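Local atomic coordinates of alpha-fucosidase GH29 (Fusarium graminearum, PDB entry 4PSR), a protein that hydrolyses alpha-L-fucosides as a family 29 glycoside hydrolase, probably releasing alpha-1,6-linked fucose from the core N-acetylglucosamine of glycoproteins. Residues A[370-375]-A[415-420]; A[456-461]-A[486-491]. One frame throughout, in Å; residues are numbered along the deposited sequence.

Contact 1. Residues A[370-375]-A[415-420]; sequences GEAVYD and VLYVTV
Tyr417 reaches off its strand and meets the 370-375 segment twice, with a ring face and with its hydroxyl. The face lies against the backbone where Glu371 runs into Ala372. Ala372 CA sits 4.1 Å from the centroid of the Tyr417 ring and 16° off the ring normal, a CH-pi contact made by a backbone carbon. Glu371 O covers the same face nearer the rim. Ala372 CB fills in at the root of the ring, 4.0 Å from Tyr417 CG, and Thr419 OG1 approaches that methyl more loosely from two residues along the strand. Val415 CG1 lies over the opposite face, so the ring is sandwiched between its own strand and the 3-10 turn 370-372. That turn follows helix 353-369 and begins the connection from the catalytic TIM barrel to the antiparallel sheet of the C-terminal domain; strand 415-420 belongs to this sheet, and the contact is buried where the two units meet. Glu371 starts on the Ala372 side of the ring, and its carboxylate oxygen OE2 ends in the ring plane at the edge. With CG anti to the backbone N, the extended chain carries the carboxylate to the phenol end, crossing Tyr417 at about a right angle. Tyr417 OH donates to Glu371 OE2 over a short 2.6 Å, meeting the oxygen on its anti side and 19° out of the carboxylate plane. Carboxylate and ring planes stand 78° apart, and Glu371 CG also comes within 3.2 Å of Tyr417 OH. Both carboxylate oxygens have further partners: OE2 forms a salt bridge with Lys488, while OE1 is hydrogen-bonded to Tyr458 OH; with Tyr417 these partners fix how the carboxylate is turned.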
loop_
_atom_site.group_PDB
_atom_site.type_symbol
_atom_site.label_atom_id
_atom_site.label_comp_id
_atom_site.label_asym_id
_atom_site.label_seq_id
_atom_site.Cartn_x
_atom_site.Cartn_y
_atom_site.Cartn_z
ATOM N N GLY A 370 -13.600 2.173 -13.115
ATOM C CA GLY A 370 -12.147 2.306 -13.236
ATOM C C GLY A 370 -11.652 3.667 -13.720
ATOM O O GLY A 370 -10.542 4.087 -13.366
ATOM N N GLU A 371 -12.453 4.380 -14.514
ATOM C CA GLU A 371 -12.090 5.714 -14.985
ATOM C C GLU A 371 -11.744 6.672 -13.817
ATOM O O GLU A 371 -10.910 7.575 -13.958
ATOM C CB GLU A 371 -13.235 6.315 -15.820
ATOM C CG GLU A 371 -12.916 7.720 -16.329
ATOM C CD GLU A 371 -14.051 8.383 -17.102
ATOM O OE1 GLU A 371 -15.057 7.724 -17.416
ATOM O OE2 GLU A 371 -13.933 9.586 -17.355
ATOM N N ALA A 372 -12.412 6.495 -12.687
ATOM C CA ALA A 372 -12.202 7.337 -11.517
ATOM C C ALA A 372 -11.011 6.897 -10.647
ATOM O O ALA A 372 -10.692 7.567 -9.663
ATOM C CB ALA A 372 -13.475 7.390 -10.672
ATOM N N VAL A 373 -10.420 5.757 -10.987
ATOM C CA VAL A 373 -9.385 5.135 -10.160
ATOM C C VAL A 373 -8.091 5.002 -10.957
ATOM O O VAL A 373 -7.115 5.723 -10.697
ATOM C CB VAL A 373 -9.875 3.786 -9.591
ATOM C CG1 VAL A 373 -8.785 3.141 -8.722
ATOM C CG2 VAL A 373 -11.142 3.987 -8.762
ATOM N N TYR A 374 -8.030 4.065 -11.892
ATOM C CA TYR A 374 -6.807 3.868 -12.654
ATOM C C TYR A 374 -6.411 5.134 -13.367
ATOM O O TYR A 374 -7.262 5.883 -13.867
ATOM C CB TYR A 374 -7.010 2.802 -13.696
ATOM C CG TYR A 374 -7.490 1.469 -13.167
ATOM C CD1 TYR A 374 -6.705 0.680 -12.332
ATOM C CD2 TYR A 374 -8.698 0.945 -13.600
ATOM C CE1 TYR A 374 -7.148 -0.583 -11.912
ATOM C CE2 TYR A 374 -9.159 -0.282 -13.191
ATOM C CZ TYR A 374 -8.371 -1.067 -12.370
ATOM O OH TYR A 374 -8.816 -2.298 -11.992
ATOM N N ASP A 375 -5.104 5.362 -13.426
ATOM C CA ASP A 375 -4.538 6.446 -14.233
ATOM C C ASP A 375 -4.891 7.837 -13.727
ATOM O O ASP A 375 -4.566 8.814 -14.383
ATOM C CB ASP A 375 -4.970 6.334 -15.722
ATOM C CG ASP A 375 -4.620 5.003 -16.347
ATOM O OD1 ASP A 375 -3.761 4.267 -15.849
ATOM O OD2 ASP A 375 -5.272 4.660 -17.354
ATOM N N VAL A 415 -10.559 17.400 -15.206
ATOM C CA VAL A 415 -11.700 16.584 -14.796
ATOM C C VAL A 415 -11.523 16.172 -13.328
ATOM O O VAL A 415 -10.476 15.628 -12.939
ATOM C CB VAL A 415 -11.878 15.318 -15.649
ATOM C CG1 VAL A 415 -12.979 14.457 -15.082
ATOM C CG2 VAL A 415 -12.206 15.680 -17.116
ATOM N N LEU A 416 -12.522 16.487 -12.516
ATOM C CA LEU A 416 -12.561 16.057 -11.116
ATOM C C LEU A 416 -13.607 14.979 -10.981
ATOM O O LEU A 416 -14.772 15.165 -11.358
ATOM C CB LEU A 416 -12.910 17.240 -10.217
ATOM C CG LEU A 416 -12.903 17.044 -8.687
ATOM C CD1 LEU A 416 -11.472 16.761 -8.146
ATOM C CD2 LEU A 416 -13.548 18.238 -7.985
ATOM N N TYR A 417 -13.200 13.833 -10.437
ATOM C CA TYR A 417 -14.110 12.747 -10.101
ATOM C C TYR A 417 -14.485 12.867 -8.635
ATOM O O TYR A 417 -13.605 12.979 -7.768
ATOM C CB TYR A 417 -13.465 11.387 -10.376
ATOM C CG TYR A 417 -13.113 11.197 -11.837
ATOM C CD1 TYR A 417 -14.094 10.842 -12.760
ATOM C CD2 TYR A 417 -11.826 11.437 -12.302
ATOM C CE1 TYR A 417 -13.797 10.706 -14.083
ATOM C CE2 TYR A 417 -11.534 11.322 -13.651
ATOM C CZ TYR A 417 -12.511 10.939 -14.524
ATOM O OH TYR A 417 -12.216 10.830 -15.883
ATOM N N VAL A 418 -15.780 12.899 -8.381
ATOM C CA VAL A 418 -16.345 12.991 -7.048
ATOM C C VAL A 418 -17.070 11.700 -6.779
ATOM O O VAL A 418 -18.151 11.444 -7.332
ATOM C CB VAL A 418 -17.332 14.147 -6.939
ATOM C CG1 VAL A 418 -17.942 14.185 -5.527
ATOM C CG2 VAL A 418 -16.646 15.459 -7.295
ATOM N N THR A 419 -16.470 10.865 -5.945
ATOM C CA THR A 419 -17.000 9.542 -5.696
ATOM C C THR A 419 -17.694 9.529 -4.343
ATOM O O THR A 419 -17.080 9.819 -3.327
ATOM C CB THR A 419 -15.897 8.431 -5.774
ATOM O OG1 THR A 419 -15.339 8.383 -7.097
ATOM C CG2 THR A 419 -16.478 7.081 -5.482
ATOM N N VAL A 420 -18.991 9.225 -4.349
ATOM C CA VAL A 420 -19.824 9.255 -3.149
ATOM C C VAL A 420 -20.028 7.817 -2.675
ATOM O O VAL A 420 -20.288 6.924 -3.466
ATOM C CB VAL A 420 -21.173 10.027 -3.378
ATOM C CG1 VAL A 420 -22.067 9.330 -4.405
ATOM C CG2 VAL A 420 -21.921 10.271 -2.069
#

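Contact 2. Residues A[456-461]-A[486-491]; sequences GDYVKV and VLKLTF
Lys488 extends beside Tyr458 from a strand two places away in the C-terminal antiparallel sheet, with strand 445-451 running between them. From CB, which points toward segment 456-461, the chain goes out fully extended, CG lying anti to the backbone N (chi1 175°). CG packs on Val415 of the neighbouring strand. CD is the first atom to meet the tyrosine, 3.9 Å from Tyr458 CE1. At the tip, NZ comes 3.5 Å from Tyr458 OH and 3.8 Å from Tyr458 CZ, arriving obliquely to the ring. On the other side of the sheet a smaller apolar contact is made: Val461 CG2 touches Leu487 CD2 at 3.8 Å, the two side chains crossing at about a right angle, and Ile473 packs against both. The polar ends of Lys488 and Tyr458 both have Glu371 as their strongest partner, one at each carboxylate oxygen. Ammonium and phenol are thus brought side by side by one shared carboxylate, and the lysine charge so close to it would be expected to favour the ionised form of Glu371.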
loop_
_atom_site.group_PDB
_atom_site.type_symbol
_atom_site.label_atom_id
_atom_site.label_comp_id
_atom_site.label_asym_id
_atom_site.label_seq_id
_atom_site.Cartn_x
_atom_site.Cartn_y
_atom_site.Cartn_z
ATOM N N GLY A 456 -18.060 3.858 -19.807
ATOM C CA GLY A 456 -18.306 4.620 -21.025
ATOM C C GLY A 456 -19.715 5.189 -21.100
ATOM O O GLY A 456 -20.013 5.987 -22.000
ATOM N N ASP A 457 -20.586 4.789 -20.172
ATOM C CA ASP A 457 -21.926 5.356 -20.069
ATOM C C ASP A 457 -21.899 6.530 -19.139
ATOM O O ASP A 457 -21.337 6.434 -18.030
ATOM C CB ASP A 457 -22.903 4.364 -19.453
ATOM C CG ASP A 457 -23.237 3.198 -20.347
ATOM O OD1 ASP A 457 -22.852 3.147 -21.544
ATOM O OD2 ASP A 457 -23.927 2.298 -19.788
ATOM N N TYR A 458 -22.512 7.629 -19.556
ATOM C CA TYR A 458 -22.647 8.833 -18.754
ATOM C C TYR A 458 -24.060 9.340 -18.808
ATOM O O TYR A 458 -24.631 9.493 -19.884
ATOM C CB TYR A 458 -21.733 9.932 -19.236
ATOM C CG TYR A 458 -20.313 9.503 -19.291
ATOM C CD1 TYR A 458 -19.540 9.413 -18.127
ATOM C CD2 TYR A 458 -19.715 9.176 -20.493
ATOM C CE1 TYR A 458 -18.225 9.026 -18.190
ATOM C CE2 TYR A 458 -18.402 8.785 -20.552
ATOM C CZ TYR A 458 -17.661 8.709 -19.394
ATOM O OH TYR A 458 -16.347 8.320 -19.489
ATOM N N VAL A 459 -24.611 9.615 -17.638
ATOM C CA VAL A 459 -25.963 10.141 -17.520
ATOM C C VAL A 459 -25.813 11.575 -17.039
ATOM O O VAL A 459 -25.287 11.815 -15.970
ATOM C CB VAL A 459 -26.810 9.293 -16.563
ATOM C CG1 VAL A 459 -28.226 9.849 -16.451
ATOM C CG2 VAL A 459 -26.854 7.838 -17.034
ATOM N N LYS A 460 -26.219 12.541 -17.863
ATOM C CA LYS A 460 -26.095 13.943 -17.513
ATOM C C LYS A 460 -26.859 14.299 -16.239
ATOM O O LYS A 460 -27.951 13.801 -15.988
ATOM C CB LYS A 460 -26.555 14.849 -18.676
ATOM C CG LYS A 460 -26.564 16.337 -18.326
ATOM C CD LYS A 460 -26.809 17.220 -19.535
ATOM C CE LYS A 460 -27.099 18.664 -19.115
ATOM N NZ LYS A 460 -27.237 19.607 -20.267
ATOM N N VAL A 461 -26.209 15.125 -15.425
ATOM C CA VAL A 461 -26.787 15.794 -14.273
ATOM C C VAL A 461 -27.186 17.201 -14.726
ATOM O O VAL A 461 -26.344 17.984 -15.176
ATOM C CB VAL A 461 -25.742 15.928 -13.135
ATOM C CG1 VAL A 461 -26.297 16.730 -11.991
ATOM C CG2 VAL A 461 -25.280 14.556 -12.643
ATOM N N VAL A 486 -20.113 7.537 -8.892
ATOM C CA VAL A 486 -19.128 8.492 -9.364
ATOM C C VAL A 486 -19.720 9.606 -10.207
ATOM O O VAL A 486 -20.348 9.348 -11.246
ATOM C CB VAL A 486 -18.007 7.793 -10.197
ATOM C CG1 VAL A 486 -16.929 8.777 -10.609
ATOM C CG2 VAL A 486 -17.373 6.627 -9.451
ATOM N N LEU A 487 -19.461 10.832 -9.793
ATOM C CA LEU A 487 -19.736 12.026 -10.598
ATOM C C LEU A 487 -18.461 12.480 -11.298
ATOM O O LEU A 487 -17.363 12.443 -10.727
ATOM C CB LEU A 487 -20.268 13.154 -9.726
ATOM C CG LEU A 487 -21.651 12.931 -9.114
ATOM C CD1 LEU A 487 -21.896 13.846 -7.950
ATOM C CD2 LEU A 487 -22.754 13.125 -10.176
ATOM N N LYS A 488 -18.615 12.945 -12.536
ATOM C CA LYS A 488 -17.492 13.419 -13.348
ATOM C C LYS A 488 -17.746 14.865 -13.690
ATOM O O LYS A 488 -18.762 15.171 -14.350
ATOM C CB LYS A 488 -17.351 12.573 -14.615
ATOM C CG LYS A 488 -16.297 13.034 -15.598
ATOM C CD LYS A 488 -16.253 12.114 -16.803
ATOM C CE LYS A 488 -15.169 12.502 -17.774
ATOM N NZ LYS A 488 -15.138 11.577 -18.932
ATOM N N LEU A 489 -16.868 15.751 -13.252
ATOM C CA LEU A 489 -17.018 17.200 -13.447
ATOM C C LEU A 489 -15.933 17.671 -14.391
ATOM O O LEU A 489 -14.759 17.556 -14.103
ATOM C CB LEU A 489 -16.915 17.957 -12.120
ATOM C CG LEU A 489 -18.108 17.968 -11.148
ATOM C CD1 LEU A 489 -18.448 16.580 -10.679
ATOM C CD2 LEU A 489 -17.808 18.823 -9.954
ATOM N N THR A 490 -16.330 18.185 -15.550
ATOM C CA THR A 490 -15.379 18.651 -16.552
ATOM C C THR A 490 -15.336 20.165 -16.574
ATOM O O THR A 490 -16.384 20.827 -16.625
ATOM C CB THR A 490 -15.742 18.116 -17.935
ATOM O OG1 THR A 490 -15.789 16.679 -17.929
ATOM C CG2 THR A 490 -14.719 18.594 -18.974
ATOM N N PHE A 491 -14.130 20.702 -16.528
ATOM C CA PHE A 491 -13.916 22.129 -16.482
ATOM C C PHE A 491 -13.189 22.562 -17.750
ATOM O O PHE A 491 -12.427 21.793 -18.336
ATOM C CB PHE A 491 -13.069 22.502 -15.266
ATOM C CG PHE A 491 -13.756 22.298 -13.954
ATOM C CD1 PHE A 491 -14.488 23.315 -13.380
ATOM C CD2 PHE A 491 -13.666 21.079 -13.277
ATOM C CE1 PHE A 491 -15.122 23.138 -12.149
ATOM C CE2 PHE A 491 -14.282 20.907 -12.055
ATOM C CZ PHE A 491 -15.019 21.921 -11.494
#

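How the contacts relate
From the N terminus the chain completes the eight-stranded barrel, passes through helix 353-369 and turns at 370-375. It then lays down strands 383-384 and 405-409 before 415-420 returns to that turn, closing contact 1 across 39 intervening residues. Contact 2 opens only afterwards: segment 456-461 is met by 486-491 after 24 residues, so the two loops follow in series, neither nested nor crossed. Contact 1 ties the exit from the barrel to the C-terminal sheet, whereas contact 2 spans that sheet toward its outer strand 458-460. Strands 415-420 and 485-491 are antiparallel neighbours, and the contact centres lie about 10 Å apart, bridged by Glu371.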